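Long-range contacts in structural protein VP1 (PDB 4U60), which builds the pentamers of a polyomavirus coat and engages sialylated glycolipid glycans: residues Asn129-Ala134 against Asp248-Leu253; Val244-Ile249 against Arg267-Leu272; Gly137-Leu142 against Lys179-Gly184. One frame throughout, in Å; residues are numbered along the deposited sequence.

Contact 1: Asn129-Ala134 against Asp248-Leu253; sequences NFHMFA and DIVGFL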
ATOM      1  N   ASN C 129       8.611   2.799  13.275  1.00 10.47           N
ATOM      2  CA  ASN C 129       8.222   1.444  13.631  1.00 10.55           C
ATOM      3  C   ASN C 129       9.302   0.484  13.203  1.00 10.51           C
ATOM      4  O   ASN C 129       9.882   0.634  12.121  1.00 11.24           O
ATOM      5  CB  ASN C 129       6.880   1.035  13.018  1.00 10.69           C
ATOM      6  CG  ASN C 129       5.708   1.328  13.941  1.00 10.97           C
ATOM      7  OD1 ASN C 129       5.053   0.402  14.440  1.00 10.83           O
ATOM      8  ND2 ASN C 129       5.498   2.612  14.242  1.00 11.00           N
ATOM      9  N   PHE C 130       9.579  -0.482  14.064  1.00  9.98           N
ATOM     10  CA  PHE C 130      10.569  -1.526  13.786  1.00  9.95           C
ATOM     11  C   PHE C 130      10.036  -2.802  14.381  1.00  9.94           C
ATOM     12  O   PHE C 130       9.773  -2.858  15.582  1.00 10.01           O
ATOM     13  CB  PHE C 130      11.950  -1.156  14.343  1.00 10.33           C
ATOM     14  CG  PHE C 130      12.990  -2.233  14.202  1.00 10.48           C
ATOM     15  CD1 PHE C 130      13.532  -2.534  12.964  1.00 10.67           C
ATOM     16  CD2 PHE C 130      13.428  -2.943  15.305  1.00 10.92           C
ATOM     17  CE1 PHE C 130      14.506  -3.533  12.851  1.00 10.77           C
ATOM     18  CE2 PHE C 130      14.395  -3.934  15.189  1.00 11.02           C
ATOM     19  CZ  PHE C 130      14.923  -4.224  13.963  1.00 10.97           C
ATOM     20  N   HIS C 131       9.855  -3.822  13.548  1.00  9.47           N
ATOM     21  CA  HIS C 131       9.260  -5.088  13.965  1.00 10.06           C
ATOM     22  C   HIS C 131      10.044  -6.228  13.400  1.00 10.43           C
ATOM     23  O   HIS C 131      10.198  -6.335  12.185  1.00 11.31           O
ATOM     24  CB  HIS C 131       7.795  -5.189  13.518  1.00 10.07           C
ATOM     25  CG  HIS C 131       6.980  -4.076  14.062  1.00 10.18           C
ATOM     26  ND1 HIS C 131       6.502  -4.103  15.348  1.00 10.25           N
ATOM     27  CD2 HIS C 131       6.656  -2.866  13.563  1.00 10.16           C
ATOM     28  CE1 HIS C 131       5.891  -2.963  15.614  1.00 10.36           C
ATOM     29  NE2 HIS C 131       5.968  -2.198  14.544  1.00 10.22           N
ATOM     30  N   MET C 132      10.551  -7.073  14.292  1.00 10.63           N
ATOM     31  CA  MET C 132      11.192  -8.269  13.819  0.50 10.80           C
ATOM     32  C   MET C 132      11.007  -9.394  14.809  1.00 11.03           C
ATOM     33  O   MET C 132      10.764  -9.188  16.000  1.00 11.31           O
ATOM     34  CB  MET C 132      12.663  -8.019  13.521  0.50 10.81           C
ATOM     35  CG  MET C 132      13.510  -7.816  14.756  0.50 11.06           C
ATOM     36  SD  MET C 132      14.060  -9.351  15.555  0.50 11.40           S
ATOM     37  CE  MET C 132      15.225 -10.066  14.402  0.50 11.39           C
ATOM     38  N   PHE C 133      11.008 -10.605  14.275  1.00 10.91           N
ATOM     39  CA  PHE C 133      11.042 -11.774  15.143  1.00 11.08           C
ATOM     40  C   PHE C 133      11.878 -12.849  14.461  1.00 11.06           C
ATOM     41  O   PHE C 133      12.103 -12.827  13.250  1.00 10.91           O
ATOM     42  CB  PHE C 133       9.650 -12.300  15.527  1.00 11.86           C
ATOM     43  CG  PHE C 133       8.900 -12.955  14.405  1.00 12.15           C
ATOM     44  CD1 PHE C 133       8.133 -12.199  13.532  1.00 12.36           C
ATOM     45  CD2 PHE C 133       8.965 -14.319  14.226  1.00 13.01           C
ATOM     46  CE1 PHE C 133       7.429 -12.787  12.494  1.00 12.65           C
ATOM     47  CE2 PHE C 133       8.261 -14.910  13.170  1.00 13.46           C
ATOM     48  CZ  PHE C 133       7.500 -14.138  12.314  1.00 13.36           C
ATOM     49  N   ALA C 134      12.381 -13.757  15.283  1.00 10.84           N
ATOM     50  CA  ALA C 134      13.183 -14.860  14.809  1.00 11.05           C
ATOM     51  C   ALA C 134      12.904 -16.074  15.679  1.00 11.51           C
ATOM     52  O   ALA C 134      12.691 -15.956  16.901  1.00 11.90           O
ATOM     53  CB  ALA C 134      14.649 -14.506  14.850  1.00 11.08           C
ATOM     54  N   ASP C 248       9.806  -4.909  18.871  1.00 10.43           N
ATOM     55  CA  ASP C 248       8.615  -4.245  18.332  1.00 10.15           C
ATOM     56  C   ASP C 248       8.476  -2.813  18.830  1.00 10.18           C
ATOM     57  O   ASP C 248       7.824  -2.541  19.833  1.00 11.45           O
ATOM     58  CB  ASP C 248       7.363  -5.069  18.662  1.00 10.17           C
ATOM     59  CG  ASP C 248       7.331  -6.382  17.923  1.00 10.54           C
ATOM     60  OD1 ASP C 248       6.984  -6.349  16.702  1.00 10.40           O
ATOM     61  OD2 ASP C 248       7.700  -7.423  18.517  1.00 11.01           O
ATOM     62  N   ILE C 249       9.084  -1.892  18.095  1.00  9.51           N
ATOM     63  CA  ILE C 249       8.985  -0.465  18.391  1.00  9.69           C
ATOM     64  C   ILE C 249       7.787   0.083  17.623  1.00  9.48           C
ATOM     65  O   ILE C 249       7.674  -0.147  16.413  1.00  9.48           O
ATOM     66  CB  ILE C 249      10.245   0.256  17.896  1.00  9.60           C
ATOM     67  CG1 ILE C 249      11.456  -0.243  18.699  1.00 10.00           C
ATOM     68  CG2 ILE C 249      10.076   1.763  17.950  1.00 10.01           C
ATOM     69  CD1 ILE C 249      12.800   0.139  18.124  1.00 10.06           C
ATOM     70  N   VAL C 250       6.903   0.789  18.309  1.00  9.66           N
ATOM     71  CA  VAL C 250       5.668   1.291  17.669  1.00  9.83           C
ATOM     72  C   VAL C 250       5.617   2.798  17.527  1.00 10.08           C
ATOM     73  O   VAL C 250       4.663   3.325  16.973  1.00 10.48           O
ATOM     74  CB  VAL C 250       4.402   0.763  18.356  1.00 10.01           C
ATOM     75  CG1 VAL C 250       4.267  -0.737  18.174  1.00  9.92           C
ATOM     76  CG2 VAL C 250       4.403   1.126  19.837  1.00 10.37           C
ATOM     77  N   GLY C 251       6.667   3.479  17.972  1.00 10.04           N
ATOM     78  CA  GLY C 251       6.778   4.919  17.816  1.00 10.25           C
ATOM     79  C   GLY C 251       7.390   5.576  19.040  1.00 10.80           C
ATOM     80  O   GLY C 251       8.038   4.917  19.883  1.00 11.29           O
ATOM     81  N   PHE C 252       7.165   6.877  19.131  1.00 10.99           N
ATOM     82  CA  PHE C 252       7.625   7.717  20.252  1.00 11.55           C
ATOM     83  C   PHE C 252       6.450   8.358  20.959  1.00 11.95           C
ATOM     84  O   PHE C 252       5.487   8.821  20.336  1.00 12.20           O
ATOM     85  CB  PHE C 252       8.559   8.817  19.742  1.00 11.78           C
ATOM     86  CG  PHE C 252       9.844   8.288  19.179  1.00 11.44           C
ATOM     87  CD1 PHE C 252      10.893   7.945  20.009  1.00 11.66           C
ATOM     88  CD2 PHE C 252       9.998   8.100  17.814  1.00 11.25           C
ATOM     89  CE1 PHE C 252      12.073   7.442  19.499  1.00 11.63           C
ATOM     90  CE2 PHE C 252      11.176   7.576  17.299  1.00 11.01           C
ATOM     91  CZ  PHE C 252      12.209   7.253  18.150  1.00 11.27           C
ATOM     92  N   LEU C 253       6.570   8.443  22.283  1.00 12.36           N
ATOM     93  CA  LEU C 253       5.711   9.264  23.103  1.00 13.19           C
ATOM     94  C   LEU C 253       6.334  10.649  23.198  1.00 13.71           C
ATOM     95  O   LEU C 253       7.515  10.768  23.508  1.00 13.94           O
ATOM     96  CB  LEU C 253       5.600   8.668  24.493  1.00 14.05           C
ATOM     97  CG  LEU C 253       4.656   9.390  25.450  1.00 15.26           C
ATOM     98  CD1 LEU C 253       3.215   9.055  25.138  1.00 15.94           C
ATOM     99  CD2 LEU C 253       4.991   9.023  26.888  1.00 16.45           C
TER
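H131 and D248 face each other across two antiparallel strands of the VP1 jelly roll, as a non-hydrogen-bonded pair. Next to them, F130 and I249 form the hydrogen-bonded pair, with F130 N to I249 O at 3.0 Å and I249 N to F130 O at 2.8 Å. The tight part lies on the face that carries N129, H131 and D248. There the H131 ring is held at both nitrogens by partners lying in its plane. ND1 of H131 donates to D248 OD1 at 2.7 Å and meets the anti lone pair of that oxygen. On the far side of the ring, H131 NE2 donates to N129 OD1 at 2.8 Å in a nearly straight bond (174°). N129 ND2 adds a weak bond to V250 O, at 2.9 Å. The other face is looser between these strands. I249 CD1 lies 4.1 Å from F130 CB and obliquely beside the ring, a loose apolar contact. A second subunit packs here, its S103 on F130 and its V106 on I249. Since both H131 nitrogens act as donors, with a carboxylate beside one of them, the bonding is consistent with a positively charged imidazole.

Contact 2: Val244-Ile249 against Arg267-Leu272; sequences VSCCDI and RYFNIL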
ATOM      1  N   VAL C 244      13.972 -17.828  20.658  1.00 13.37           N
ATOM      2  CA  VAL C 244      12.973 -16.888  20.162  1.00 13.33           C
ATOM      3  C   VAL C 244      13.466 -15.487  20.454  1.00 12.93           C
ATOM      4  O   VAL C 244      13.898 -15.201  21.577  1.00 12.70           O
ATOM      5  CB  VAL C 244      11.615 -17.130  20.849  1.00 14.49           C
ATOM      6  CG1 VAL C 244      10.570 -16.185  20.308  1.00 14.39           C
ATOM      7  CG2 VAL C 244      11.190 -18.584  20.664  1.00 15.27           C
ATOM      8  N   SER C 245      13.374 -14.611  19.448  1.00 11.87           N
ATOM      9  CA  SER C 245      13.895 -13.259  19.590  1.00 11.55           C
ATOM     10  C   SER C 245      12.979 -12.283  18.896  1.00 11.21           C
ATOM     11  O   SER C 245      12.332 -12.653  17.919  1.00 11.21           O
ATOM     12  CB  SER C 245      15.294 -13.151  18.971  1.00 11.65           C
ATOM     13  OG  SER C 245      16.164 -14.179  19.460  1.00 12.44           O
ATOM     14  N   CYS C 246      12.972 -11.037  19.346  1.00 11.10           N
ATOM     15  CA  CYS C 246      12.112 -10.044  18.701  1.00 10.71           C
ATOM     16  C   CYS C 246      12.421  -8.623  19.116  1.00 10.66           C
ATOM     17  O   CYS C 246      13.199  -8.391  20.048  1.00 10.65           O
ATOM     18  CB  CYS C 246      10.631 -10.354  18.956  1.00 11.16           C
ATOM     19  SG  CYS C 246      10.117 -10.274  20.686  1.00 12.72           S
ATOM     20  N   CYS C 247      11.816  -7.676  18.392  1.00 10.66           N
ATOM     21  CA  CYS C 247      11.802  -6.285  18.794  1.00 10.78           C
ATOM     22  C   CYS C 247      10.598  -5.655  18.115  1.00 10.50           C
ATOM     23  O   CYS C 247      10.387  -5.859  16.925  1.00 10.83           O
ATOM     24  CB  CYS C 247      13.087  -5.568  18.406  1.00 11.00           C
ATOM     25  SG  CYS C 247      13.191  -3.875  19.032  1.00 12.10           S
ATOM     26  N   ASP C 248       9.806  -4.909  18.871  1.00 10.43           N
ATOM     27  CA  ASP C 248       8.615  -4.245  18.332  1.00 10.15           C
ATOM     28  C   ASP C 248       8.476  -2.813  18.830  1.00 10.18           C
ATOM     29  O   ASP C 248       7.824  -2.541  19.833  1.00 11.45           O
ATOM     30  CB  ASP C 248       7.363  -5.069  18.662  1.00 10.17           C
ATOM     31  CG  ASP C 248       7.331  -6.382  17.923  1.00 10.54           C
ATOM     32  OD1 ASP C 248       6.984  -6.349  16.702  1.00 10.40           O
ATOM     33  OD2 ASP C 248       7.700  -7.423  18.517  1.00 11.01           O
ATOM     34  N   ILE C 249       9.084  -1.892  18.095  1.00  9.51           N
ATOM     35  CA  ILE C 249       8.985  -0.465  18.391  1.00  9.69           C
ATOM     36  C   ILE C 249       7.787   0.083  17.623  1.00  9.48           C
ATOM     37  O   ILE C 249       7.674  -0.147  16.413  1.00  9.48           O
ATOM     38  CB  ILE C 249      10.245   0.256  17.896  1.00  9.60           C
ATOM     39  CG1 ILE C 249      11.456  -0.243  18.699  1.00 10.00           C
ATOM     40  CG2 ILE C 249      10.076   1.763  17.950  1.00 10.01           C
ATOM     41  CD1 ILE C 249      12.800   0.139  18.124  1.00 10.06           C
ATOM     42  N   ARG C 267       5.380  -9.287  22.375  1.00 11.31           N
ATOM     43  CA  ARG C 267       5.027 -10.200  21.308  1.00 11.41           C
ATOM     44  C   ARG C 267       4.769 -11.578  21.903  1.00 11.90           C
ATOM     45  O   ARG C 267       5.508 -12.050  22.786  1.00 12.31           O
ATOM     46  CB  ARG C 267       6.156 -10.275  20.287  1.00 11.22           C
ATOM     47  CG  ARG C 267       5.870 -11.203  19.119  1.00 11.34           C
ATOM     48  CD  ARG C 267       6.966 -11.077  18.068  1.00 11.19           C
ATOM     49  NE  ARG C 267       6.841  -9.877  17.229  1.00 10.98           N
ATOM     50  CZ  ARG C 267       6.173  -9.814  16.076  1.00 11.56           C
ATOM     51  NH1 ARG C 267       5.509 -10.872  15.603  1.00 12.46           N
ATOM     52  NH2 ARG C 267       6.153  -8.690  15.375  1.00 11.92           N
ATOM     53  N   TYR C 268       3.726 -12.209  21.381  1.00 11.98           N
ATOM     54  CA  TYR C 268       3.323 -13.556  21.741  1.00 12.89           C
ATOM     55  C   TYR C 268       3.736 -14.541  20.662  1.00 12.81           C
ATOM     56  O   TYR C 268       3.751 -14.197  19.483  1.00 12.11           O
ATOM     57  CB  TYR C 268       1.804 -13.565  21.879  1.00 13.68           C
ATOM     58  CG  TYR C 268       1.203 -14.946  21.933  1.00 14.76           C
ATOM     59  CD1 TYR C 268       1.095 -15.626  23.140  1.00 15.58           C
ATOM     60  CD2 TYR C 268       0.740 -15.568  20.780  1.00 15.28           C
ATOM     61  CE1 TYR C 268       0.537 -16.910  23.205  1.00 16.07           C
ATOM     62  CE2 TYR C 268       0.178 -16.838  20.830  1.00 15.94           C
ATOM     63  CZ  TYR C 268       0.069 -17.497  22.044  1.00 16.28           C
ATOM     64  OH  TYR C 268      -0.497 -18.753  22.102  1.00 18.12           O
ATOM     65  N   PHE C 269       4.052 -15.767  21.067  1.00 13.00           N
ATOM     66  CA  PHE C 269       4.429 -16.834  20.155  1.00 13.33           C
ATOM     67  C   PHE C 269       3.773 -18.146  20.545  1.00 14.22           C
ATOM     68  O   PHE C 269       3.745 -18.498  21.719  1.00 14.40           O
ATOM     69  CB  PHE C 269       5.944 -17.095  20.185  1.00 13.39           C
ATOM     70  CG  PHE C 269       6.807 -15.896  19.916  1.00 12.85           C
ATOM     71  CD1 PHE C 269       7.137 -15.027  20.949  1.00 13.02           C
ATOM     72  CD2 PHE C 269       7.366 -15.683  18.653  1.00 13.14           C
ATOM     73  CE1 PHE C 269       7.986 -13.956  20.736  1.00 13.11           C
ATOM     74  CE2 PHE C 269       8.200 -14.583  18.443  1.00 13.12           C
ATOM     75  CZ  PHE C 269       8.488 -13.736  19.495  1.00 12.69           C
ATOM     76  N   ASN C 270       3.303 -18.874  19.543  1.00 14.51           N
ATOM     77  CA  ASN C 270       2.867 -20.256  19.708  0.50 15.59           C
ATOM     78  C   ASN C 270       3.550 -21.063  18.620  1.00 15.45           C
ATOM     79  O   ASN C 270       3.246 -20.914  17.440  1.00 15.11           O
ATOM     80  CB  ASN C 270       1.340 -20.380  19.617  0.50 16.38           C
ATOM     81  CG  ASN C 270       0.842 -21.788  19.927  0.50 17.71           C
ATOM     82  OD1 ASN C 270       0.283 -22.045  20.995  0.50 19.09           O
ATOM     83  ND2 ASN C 270       1.044 -22.705  18.995  0.50 18.06           N
ATOM     84  N   ILE C 271       4.491 -21.900  19.031  1.00 15.48           N
ATOM     85  CA  ILE C 271       5.352 -22.620  18.112  1.00 15.64           C
ATOM     86  C   ILE C 271       5.049 -24.114  18.164  1.00 16.20           C
ATOM     87  O   ILE C 271       5.005 -24.716  19.237  1.00 16.13           O
ATOM     88  CB  ILE C 271       6.836 -22.360  18.452  1.00 15.73           C
ATOM     89  CG1 ILE C 271       7.130 -20.863  18.337  1.00 15.37           C
ATOM     90  CG2 ILE C 271       7.736 -23.187  17.556  1.00 16.02           C
ATOM     91  CD1 ILE C 271       8.354 -20.401  19.077  1.00 15.76           C
ATOM     92  N   LEU C 272       4.818 -24.691  16.995  1.00 16.33           N
ATOM     93  CA  LEU C 272       4.572 -26.118  16.849  1.00 17.80           C
ATOM     94  C   LEU C 272       5.872 -26.800  16.501  1.00 17.56           C
ATOM     95  O   LEU C 272       6.557 -26.356  15.588  1.00 17.08           O
ATOM     96  CB  LEU C 272       3.552 -26.343  15.737  1.00 18.90           C
ATOM     97  CG  LEU C 272       3.197 -27.792  15.443  1.00 21.05           C
ATOM     98  CD1 LEU C 272       2.357 -28.353  16.571  1.00 22.21           C
ATOM     99  CD2 LEU C 272       2.466 -27.902  14.110  1.00 21.88           C
TER
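V244 and F269 meet in the interior of the jelly roll. They belong to the two arms of the hairpin formed by strands 241-254 and 260-279. Here the short segments run 8.9 Å apart, too far for backbone pairing, so side chains fill the gap. V244 CG1 stands anti to the backbone N (chi1 -178°). This puts the methyl over the centre of the F269 ring, 3.3 Å from its centroid, in a close CH-pi contact. The other branch goes elsewhere: V244 CG2 meets I271 CD1 tip to tip at 3.7 Å. C246 comes to the same ring from another direction. Its SG lies at the ring edge, 4.0 Å from F269 CZ, as a sulfur-aromatic contact. C246 CB packs on R267 CD at 3.8 Å. The R267 chain is extended through its first two torsions and then bends at chi3 (-78°). The bend turns the guanidinium side-on to D248. R267 NE donates to D248 OD2 at 2.9 Å, and R267 NH2 to D248 OD1 at 2.8 Å. Both oxygens are met on their syn sides, and the two flat groups are nearly coplanar, with 29° between their planes. R267 NH1 has a separate partner in T97 OG1. F133 and V99 also pack on R267, F133 and L27 on F269. The pattern along the hairpin is thus apolar at V244 and ionic at D248. With R267 on the syn sides and H131 also bonded to OD1, the buried carboxylate has its charge matched within the chain. This setting would be expected to keep D248 ionised.

Contact 3: Gly137-Leu142 against Lys179-Gly184; sequences GEPLEL and KLTKDG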
ATOM      1  N   GLY C 137      16.920 -22.845  16.201  1.00 13.88           N
ATOM      2  CA  GLY C 137      17.393 -23.943  17.023  1.00 14.69           C
ATOM      3  C   GLY C 137      18.713 -23.662  17.705  1.00 15.10           C
ATOM      4  O   GLY C 137      19.350 -24.576  18.230  1.00 15.78           O
ATOM      5  N   GLU C 138      19.126 -22.409  17.688  1.00 14.82           N
ATOM      6  CA  GLU C 138      20.383 -21.970  18.294  1.00 15.24           C
ATOM      7  C   GLU C 138      20.291 -20.438  18.339  1.00 14.47           C
ATOM      8  O   GLU C 138      19.383 -19.879  17.753  1.00 13.92           O
ATOM      9  CB  GLU C 138      21.563 -22.451  17.463  1.00 16.01           C
ATOM     10  CG  GLU C 138      21.564 -21.963  16.031  1.00 16.21           C
ATOM     11  CD  GLU C 138      22.613 -22.684  15.236  1.00 17.06           C
ATOM     12  OE1 GLU C 138      23.719 -22.132  15.112  1.00 18.90           O
ATOM     13  OE2 GLU C 138      22.360 -23.816  14.764  1.00 18.03           O
ATOM     14  N   PRO C 139      21.197 -19.766  19.048  1.00 14.30           N
ATOM     15  CA  PRO C 139      21.081 -18.308  19.124  1.00 14.06           C
ATOM     16  C   PRO C 139      21.132 -17.611  17.771  1.00 13.34           C
ATOM     17  O   PRO C 139      21.807 -18.071  16.845  1.00 13.67           O
ATOM     18  CB  PRO C 139      22.291 -17.907  19.954  1.00 14.44           C
ATOM     19  CG  PRO C 139      22.505 -19.086  20.858  1.00 15.09           C
ATOM     20  CD  PRO C 139      22.227 -20.290  19.969  1.00 15.13           C
ATOM     21  N   LEU C 140      20.364 -16.535  17.666  1.00 12.73           N
ATOM     22  CA  LEU C 140      20.386 -15.712  16.470  1.00 12.62           C
ATOM     23  C   LEU C 140      21.801 -15.186  16.292  1.00 12.17           C
ATOM     24  O   LEU C 140      22.386 -14.659  17.230  1.00 12.69           O
ATOM     25  CB  LEU C 140      19.394 -14.564  16.588  1.00 12.54           C
ATOM     26  CG  LEU C 140      19.356 -13.566  15.433  1.00 12.08           C
ATOM     27  CD1 LEU C 140      18.840 -14.179  14.131  1.00 12.14           C
ATOM     28  CD2 LEU C 140      18.531 -12.338  15.802  1.00 12.18           C
ATOM     29  N   GLU C 141      22.349 -15.349  15.092  1.00 12.08           N
ATOM     30  CA  GLU C 141      23.696 -14.914  14.787  1.00 11.98           C
ATOM     31  C   GLU C 141      23.623 -13.482  14.272  1.00 11.06           C
ATOM     32  O   GLU C 141      22.795 -13.165  13.435  1.00 11.08           O
ATOM     33  CB  GLU C 141      24.355 -15.880  13.806  1.00 12.82           C
ATOM     34  CG  GLU C 141      24.695 -17.193  14.495  1.00 13.75           C
ATOM     35  CD  GLU C 141      24.883 -18.376  13.560  1.00 15.10           C
ATOM     36  OE1 GLU C 141      23.987 -18.636  12.728  1.00 15.60           O
ATOM     37  OE2 GLU C 141      25.913 -19.092  13.724  1.00 17.09           O
ATOM     38  N   LEU C 142      24.483 -12.633  14.824  1.00 11.12           N
ATOM     39  CA  LEU C 142      24.419 -11.185  14.612  1.00 10.89           C
ATOM     40  C   LEU C 142      25.634 -10.661  13.853  1.00 10.43           C
ATOM     41  O   LEU C 142      26.754 -11.188  13.994  1.00 11.12           O
ATOM     42  CB  LEU C 142      24.358 -10.454  15.950  1.00 11.18           C
ATOM     43  CG  LEU C 142      23.170 -10.768  16.864  1.00 11.55           C
ATOM     44  CD1 LEU C 142      23.366 -10.109  18.223  1.00 12.01           C
ATOM     45  CD2 LEU C 142      21.853 -10.336  16.228  1.00 11.43           C
ATOM     46  N   LYS C 179      26.481 -13.334  18.901  1.00 13.93           N
ATOM     47  CA  LYS C 179      25.277 -14.154  18.973  1.00 14.47           C
ATOM     48  C   LYS C 179      24.375 -13.562  20.030  1.00 14.09           C
ATOM     49  O   LYS C 179      24.847 -13.105  21.062  1.00 14.50           O
ATOM     50  CB  LYS C 179      25.618 -15.590  19.362  1.00 15.95           C
ATOM     51  CG  LYS C 179      26.429 -16.307  18.299  1.00 17.38           C
ATOM     52  CD  LYS C 179      26.613 -17.771  18.597  1.00 20.11           C
ATOM     53  CE  LYS C 179      27.377 -18.443  17.473  1.00 21.54           C
ATOM     54  NZ  LYS C 179      27.629 -19.859  17.800  1.00 25.07           N
ATOM     55  N   LEU C 180      23.080 -13.580  19.765  1.00 13.44           N
ATOM     56  CA  LEU C 180      22.088 -13.010  20.667  1.00 13.43           C
ATOM     57  C   LEU C 180      21.821 -13.977  21.815  1.00 14.25           C
ATOM     58  O   LEU C 180      20.947 -14.848  21.736  1.00 14.24           O
ATOM     59  CB  LEU C 180      20.811 -12.691  19.906  1.00 13.13           C
ATOM     60  CG  LEU C 180      19.635 -12.059  20.674  1.00 13.07           C
ATOM     61  CD1 LEU C 180      20.088 -10.902  21.548  1.00 13.63           C
ATOM     62  CD2 LEU C 180      18.530 -11.627  19.720  1.00 12.80           C
ATOM     63  N   THR C 181      22.593 -13.805  22.886  1.00 14.93           N
ATOM     64  CA  THR C 181      22.570 -14.698  24.048  1.00 15.86           C
ATOM     65  C   THR C 181      22.090 -14.052  25.346  1.00 16.10           C
ATOM     66  O   THR C 181      22.124 -14.694  26.401  1.00 17.21           O
ATOM     67  CB  THR C 181      23.975 -15.260  24.273  1.00 16.58           C
ATOM     68  OG1 THR C 181      24.893 -14.170  24.408  1.00 16.72           O
ATOM     69  CG2 THR C 181      24.403 -16.149  23.093  1.00 16.66           C
ATOM     70  N   LYS C 182      21.638 -12.802  25.277  1.00 15.55           N
ATOM     71  CA  LYS C 182      21.201 -12.085  26.462  1.00 16.03           C
ATOM     72  C   LYS C 182      20.054 -11.154  26.107  1.00 14.99           C
ATOM     73  O   LYS C 182      20.157 -10.382  25.171  1.00 15.19           O
ATOM     74  CB  LYS C 182      22.350 -11.278  27.052  1.00 17.03           C
ATOM     75  CG  LYS C 182      22.040 -10.733  28.437  1.00 18.74           C
ATOM     76  CD  LYS C 182      23.237 -10.065  29.097  1.00 20.69           C
ATOM     77  N   ASP C 183      18.976 -11.265  26.871  1.00 14.94           N
ATOM     78  CA  ASP C 183      17.823 -10.404  26.748  1.00 14.28           C
ATOM     79  C   ASP C 183      18.140  -8.993  27.211  1.00 14.25           C
ATOM     80  O   ASP C 183      18.819  -8.815  28.212  1.00 14.94           O
ATOM     81  CB  ASP C 183      16.689 -10.953  27.607  1.00 14.59           C
ATOM     82  CG  ASP C 183      15.446 -10.106  27.526  1.00 14.59           C
ATOM     83  OD1 ASP C 183      14.824 -10.105  26.445  1.00 14.14           O
ATOM     84  OD2 ASP C 183      15.077  -9.485  28.559  1.00 15.67           O
ATOM     85  N   GLY C 184      17.620  -7.998  26.487  1.00 13.55           N
ATOM     86  CA  GLY C 184      17.731  -6.621  26.933  1.00 14.06           C
ATOM     87  C   GLY C 184      19.138  -6.045  26.998  1.00 14.18           C
ATOM     88  O   GLY C 184      19.413  -5.152  27.803  1.00 15.69           O
TER
HETATM   89  O   HOH W   1      18.876 -15.715  19.981  1.00 15.65           O
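K179 and E141 form an antiparallel non-hydrogen-bonded pair in the small three-stranded sheet, where strand 177-179 flanks strand 141-144. The loop that follows K179 then passes over the jelly roll. K179, L180 and P139 bury the most surface in this contact. K179 lies extended beside E141, and the two side chains point the same way. The stems lie alongside, with K179 CE 4.2 Å from E141 CG. The opposite charges come near each other without reaching a salt bridge, K179 NZ being 4.5 Å from E141 OE2. The other oxygen of that carboxylate, OE1, accepts a hydrogen bond from N198 N. At its base, K179 CB rests 4.1 Å from P139 CB. The proline bridges two more residues, with its CB near the L180 carbonyl and its CG near the T181 methyl CG2. L180 faces inward. With its CG anti to the backbone N (chi1 -179°), the isobutyl group is carried toward L140, and L180 CD2 meets L140 CD2 at 4.0 Å. L142 CD1 comes to the backbone end of the same side chain, 4.0 Å from L180 CB. L180 rests on S245 and T70 of the main sheet, with F186 of the loop beside it. The backbones are joined directly by L180 N to L140 O at 2.8 Å, a nearly straight bond (172°) that meets the oxygen almost in line with its C=O. A water adds a second link: it accepts from L140 N at 2.9 Å and donates to L180 O at 2.8 Å.

In the fold
Contacts 1 and 2 share strand 241-254 and have centres about 12 Å apart. D248 belongs to both and ties the three strands together. Beyond the D248 pair the strands of contact 1 stay joined, with M132 N to C247 O and A134 N to S245 O both at 2.9 Å. Contact 3 sits on the outer side of this sheet, its centre about 13 Å from that of contact 2. S245 OG touches L180 CD2 there, at 3.5 Å. M132 and A134 also pack against L140. None of the glycan-pocket residues belongs to these segments. L253 of contact 1 packs on M110 and T112, which lie in the loop between pocket residues H109 and R114.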